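Local coordinates for protein LamCAT (Aquimarina, PDB 6JH5) that probably hydrolyses laminarin, a beta-1,3-glucan, as a marine bacterial laminarinase of glycoside hydrolase family 16 that carries a calcium ion, at residues Ile53-Glu58 against Met203-Asn208; Glu58-Gly61 against Tyr65-Thr68. All blocks are in the same frame, centred on the assembly; numbering follows the deposited sequence.

Contact 1: Ile53-Glu58 against Met203-Asn208; sequences ITAKRE and MAIGGN
M203 sets its CG opposite the backbone N (chi1 176°), runs on nearly extended, then bends at the sulfur (chi3 59°). The bend brings the terminal methyl CE over A55, with M203 CE 3.7 Å from A55 CB. The same methyl also lies 3.7 Å from the carbonyl oxygen I53 O. I205 reaches A55 by its longer branch. Its CG1 lies beside the backbone N, and CD1 turns back so that I205 CD1 ends 3.9 Å from A55 CB. The small A55 side chain is therefore met by two long ones, the M203 methyl and the I205 tip. Earlier on its strand, I53 meets the methionine with CG2, 4.2 Å from M203 CB. All four residues are buried, and no hydrogen bond crosses between the segments. Outside the two segments, M203 also touches M223 and P90, and I205 touches F219. The backbone atoms are held separately: I53 bonds to M223 and A55 to A221, while I205 N is bonded to Q37 OE1. The strands run nearly parallel, 16° apart, with axes 8.1 Å from each other. That is too far for direct pairing. Strand 63-71 pairs antiparallel with both, so these are next-but-one neighbours touching through side chains on one face, as in the curved beta sheets of the family 16 jelly-roll fold.

Contact 2: Glu58-Gly61 against Tyr65-Thr68; sequences ESIG and YTST
The flat group that meets T66 is the carboxylate of E58. The T66 methyl lies over one face, displaced from CD to the side of CG and OE2, away from OE1, with T66 CG2 3.5 Å from E58 OE2. The hydroxyl comes from that same side but lower. T66 OG1 donates a hydrogen bond of 2.7 Å to E58 OE2, reaching it on the anti side and 30° out of the carboxylate plane. At the other oxygen, E58 OE1, R40 forms a long, weak ion pair. The Y65 side chain leaves the backbone away from 58-61; its ring meets the F219 ring, and its OH bonds to N216 OD1. T66 can use both groups because OG1 sits between the backbone N and the carbonyl carbon (chi1 59°), which leaves CG2 beside the N. That methyl also presses on I60: T66 CG2 and I60 CG2 are 3.4 Å apart, tighter than usual contact. Both E58 and I60 cross T66 at about a right angle. The strand segments also cross at 90°, although they belong to one hairpin. E58 O and Y65 N are close, but their angle is poor for a bond. T66 OG1 is bonded to N43 ND2 as well, so its proton can go to the carboxylate while it accepts from the amide. The short bond and the nearby R40 are consistent with an ionised E58, whose charge would probably polarise the threonine hydroxyl.

In the fold
Both contacts start from strand 50-60 and share E58, and their centres lie 8 Å apart. Contact 1 is core: its touching residues are all buried, and its side chains meet through apolar contacts, with no hydrogen bond between the segments. Contact 2 is partly buried, farther from the chain's centre, and mixes a hydroxyl-to-carboxylate hydrogen bond with methyl packing. Strand 63-71 connects them. It is the hairpin partner in contact 2 and the strand that lies between the two segments of contact 1. There S67 OG is bonded to M203 O at 2.7 Å, and K56 N lies 2.9 Å from T66 O. Contact 1 joins strands far apart in sequence, whereas contact 2 joins near neighbours at the hairpin end.

Contact 1: Ile53-Glu58 against Met203-Asn208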
# COMPACT_ATOMS: atom_id res chain seq x y z
N ILE A 53 8.25 3.19 -9.52
CA ILE A 53 7.94 1.75 -9.66
C ILE A 53 7.38 1.61 -11.07
O ILE A 53 6.39 2.22 -11.34
CB ILE A 53 6.95 1.28 -8.59
CG1 ILE A 53 7.63 1.21 -7.23
CG2 ILE A 53 6.38 -0.07 -8.99
CD1 ILE A 53 6.73 0.78 -6.10
N THR A 54 8.06 0.86 -11.92
CA THR A 54 7.62 0.72 -13.31
C THR A 54 7.05 -0.67 -13.53
O THR A 54 7.71 -1.59 -13.19
CB THR A 54 8.81 0.91 -14.26
OG1 THR A 54 9.39 2.17 -14.00
CG2 THR A 54 8.43 0.82 -15.72
N ALA A 55 5.82 -0.74 -14.02
CA ALA A 55 5.26 -2.05 -14.40
C ALA A 55 5.55 -2.23 -15.89
O ALA A 55 5.41 -1.29 -16.62
CB ALA A 55 3.79 -2.12 -14.11
N LYS A 56 5.97 -3.43 -16.27
CA LYS A 56 6.36 -3.66 -17.68
C LYS A 56 5.73 -4.94 -18.24
O LYS A 56 5.41 -5.80 -17.50
CB LYS A 56 7.87 -3.87 -17.75
CG LYS A 56 8.70 -2.68 -17.30
CD LYS A 56 10.18 -2.91 -17.39
CE LYS A 56 10.97 -1.69 -16.97
NZ LYS A 56 12.34 -2.05 -16.52
N ARG A 57 5.63 -4.99 -19.56
CA ARG A 57 5.21 -6.23 -20.24
C ARG A 57 6.51 -6.94 -20.54
O ARG A 57 7.23 -6.51 -21.40
CB ARG A 57 4.55 -5.92 -21.57
CG ARG A 57 3.07 -5.70 -21.42
CD ARG A 57 2.43 -5.31 -22.71
NE ARG A 57 2.28 -6.49 -23.52
CZ ARG A 57 2.26 -6.49 -24.84
NH1 ARG A 57 2.38 -5.36 -25.50
NH2 ARG A 57 2.11 -7.62 -25.49
N GLU A 58 6.79 -7.96 -19.76
CA GLU A 58 8.08 -8.65 -19.88
C GLU A 58 7.83 -10.08 -19.43
O GLU A 58 7.09 -10.27 -18.49
CB GLU A 58 9.01 -7.80 -19.01
CG GLU A 58 10.07 -8.52 -18.25
CD GLU A 58 11.07 -7.55 -17.63
OE1 GLU A 58 12.26 -7.82 -17.74
OE2 GLU A 58 10.67 -6.59 -17.04
N MET A 203 2.86 -1.99 -7.15
CA MET A 203 1.85 -1.84 -8.22
C MET A 203 1.61 -3.25 -8.77
O MET A 203 2.50 -3.81 -9.37
CB MET A 203 2.26 -0.88 -9.33
CG MET A 203 1.23 -0.83 -10.45
SD MET A 203 1.32 0.77 -11.32
CE MET A 203 3.01 0.76 -11.90
N ALA A 204 0.43 -3.79 -8.50
CA ALA A 204 0.10 -5.12 -9.05
C ALA A 204 -0.60 -4.94 -10.40
O ALA A 204 -1.09 -3.88 -10.65
CB ALA A 204 -0.79 -5.88 -8.10
N ILE A 205 -0.56 -5.99 -11.21
CA ILE A 205 -1.25 -5.99 -12.52
C ILE A 205 -2.23 -7.15 -12.51
O ILE A 205 -1.82 -8.26 -12.36
CB ILE A 205 -0.26 -6.16 -13.67
CG1 ILE A 205 0.79 -5.05 -13.71
CG2 ILE A 205 -1.00 -6.30 -14.99
CD1 ILE A 205 0.22 -3.68 -13.87
N GLY A 206 -3.52 -6.86 -12.54
CA GLY A 206 -4.52 -7.94 -12.51
C GLY A 206 -4.80 -8.43 -11.12
O GLY A 206 -4.10 -8.09 -10.22
N GLY A 207 -5.84 -9.24 -11.00
CA GLY A 207 -6.16 -9.79 -9.69
C GLY A 207 -7.65 -9.81 -9.48
O GLY A 207 -8.36 -9.27 -10.26
N ASN A 208 -8.07 -10.35 -8.35
CA ASN A 208 -9.52 -10.51 -8.13
C ASN A 208 -10.23 -9.17 -8.13
O ASN A 208 -11.25 -9.07 -8.74
CB ASN A 208 -9.77 -11.31 -6.85
CG ASN A 208 -9.22 -12.72 -6.92
OD1 ASN A 208 -9.21 -13.33 -7.97
ND2 ASN A 208 -8.77 -13.22 -5.79

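Contact 2: Glu58-Gly61 against Tyr65-Thr68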
# COMPACT_ATOMS: atom_id res chain seq x y z
N GLU A 58 6.79 -7.96 -19.76
CA GLU A 58 8.08 -8.65 -19.88
C GLU A 58 7.83 -10.08 -19.43
O GLU A 58 7.09 -10.27 -18.49
CB GLU A 58 9.01 -7.80 -19.01
CG GLU A 58 10.07 -8.52 -18.25
CD GLU A 58 11.07 -7.55 -17.63
OE1 GLU A 58 12.26 -7.82 -17.74
OE2 GLU A 58 10.67 -6.59 -17.04
N SER A 59 8.47 -11.04 -20.08
CA SER A 59 8.27 -12.46 -19.72
C SER A 59 9.32 -12.91 -18.72
O SER A 59 10.49 -12.74 -19.01
CB SER A 59 8.42 -13.33 -20.93
OG SER A 59 7.48 -12.99 -21.91
N ILE A 60 8.89 -13.42 -17.58
CA ILE A 60 9.87 -14.00 -16.62
C ILE A 60 9.15 -14.99 -15.73
O ILE A 60 8.07 -14.69 -15.33
CB ILE A 60 10.53 -12.91 -15.80
CG1 ILE A 60 11.43 -13.52 -14.73
CG2 ILE A 60 9.47 -12.00 -15.20
CD1 ILE A 60 12.34 -12.52 -14.10
N GLY A 61 9.72 -16.15 -15.49
CA GLY A 61 9.14 -17.11 -14.53
C GLY A 61 7.75 -17.59 -14.91
O GLY A 61 7.09 -18.10 -14.05
N TYR A 65 4.08 -9.94 -16.89
CA TYR A 65 4.25 -8.55 -16.40
C TYR A 65 5.24 -8.57 -15.23
O TYR A 65 5.31 -9.53 -14.52
CB TYR A 65 2.93 -7.95 -15.92
CG TYR A 65 1.81 -8.02 -16.92
CD1 TYR A 65 1.66 -7.06 -17.89
CD2 TYR A 65 0.92 -9.08 -16.92
CE1 TYR A 65 0.64 -7.14 -18.82
CE2 TYR A 65 -0.10 -9.17 -17.84
CZ TYR A 65 -0.24 -8.20 -18.80
OH TYR A 65 -1.23 -8.29 -19.71
N THR A 66 5.96 -7.48 -15.11
CA THR A 66 6.88 -7.28 -13.97
C THR A 66 6.55 -5.96 -13.30
O THR A 66 6.04 -5.08 -13.94
CB THR A 66 8.36 -7.32 -14.38
OG1 THR A 66 8.57 -6.30 -15.34
CG2 THR A 66 8.75 -8.68 -14.91
N SER A 67 6.82 -5.90 -12.01
CA SER A 67 6.58 -4.68 -11.22
C SER A 67 7.40 -4.77 -9.93
O SER A 67 8.29 -5.56 -9.87
CB SER A 67 5.11 -4.48 -10.95
OG SER A 67 4.89 -3.21 -10.41
N THR A 68 7.09 -3.92 -8.97
CA THR A 68 7.85 -3.95 -7.70
C THR A 68 6.90 -4.01 -6.51
O THR A 68 5.88 -3.39 -6.57
CB THR A 68 8.74 -2.71 -7.56
OG1 THR A 68 9.88 -2.96 -8.37
CG2 THR A 68 9.25 -2.44 -6.16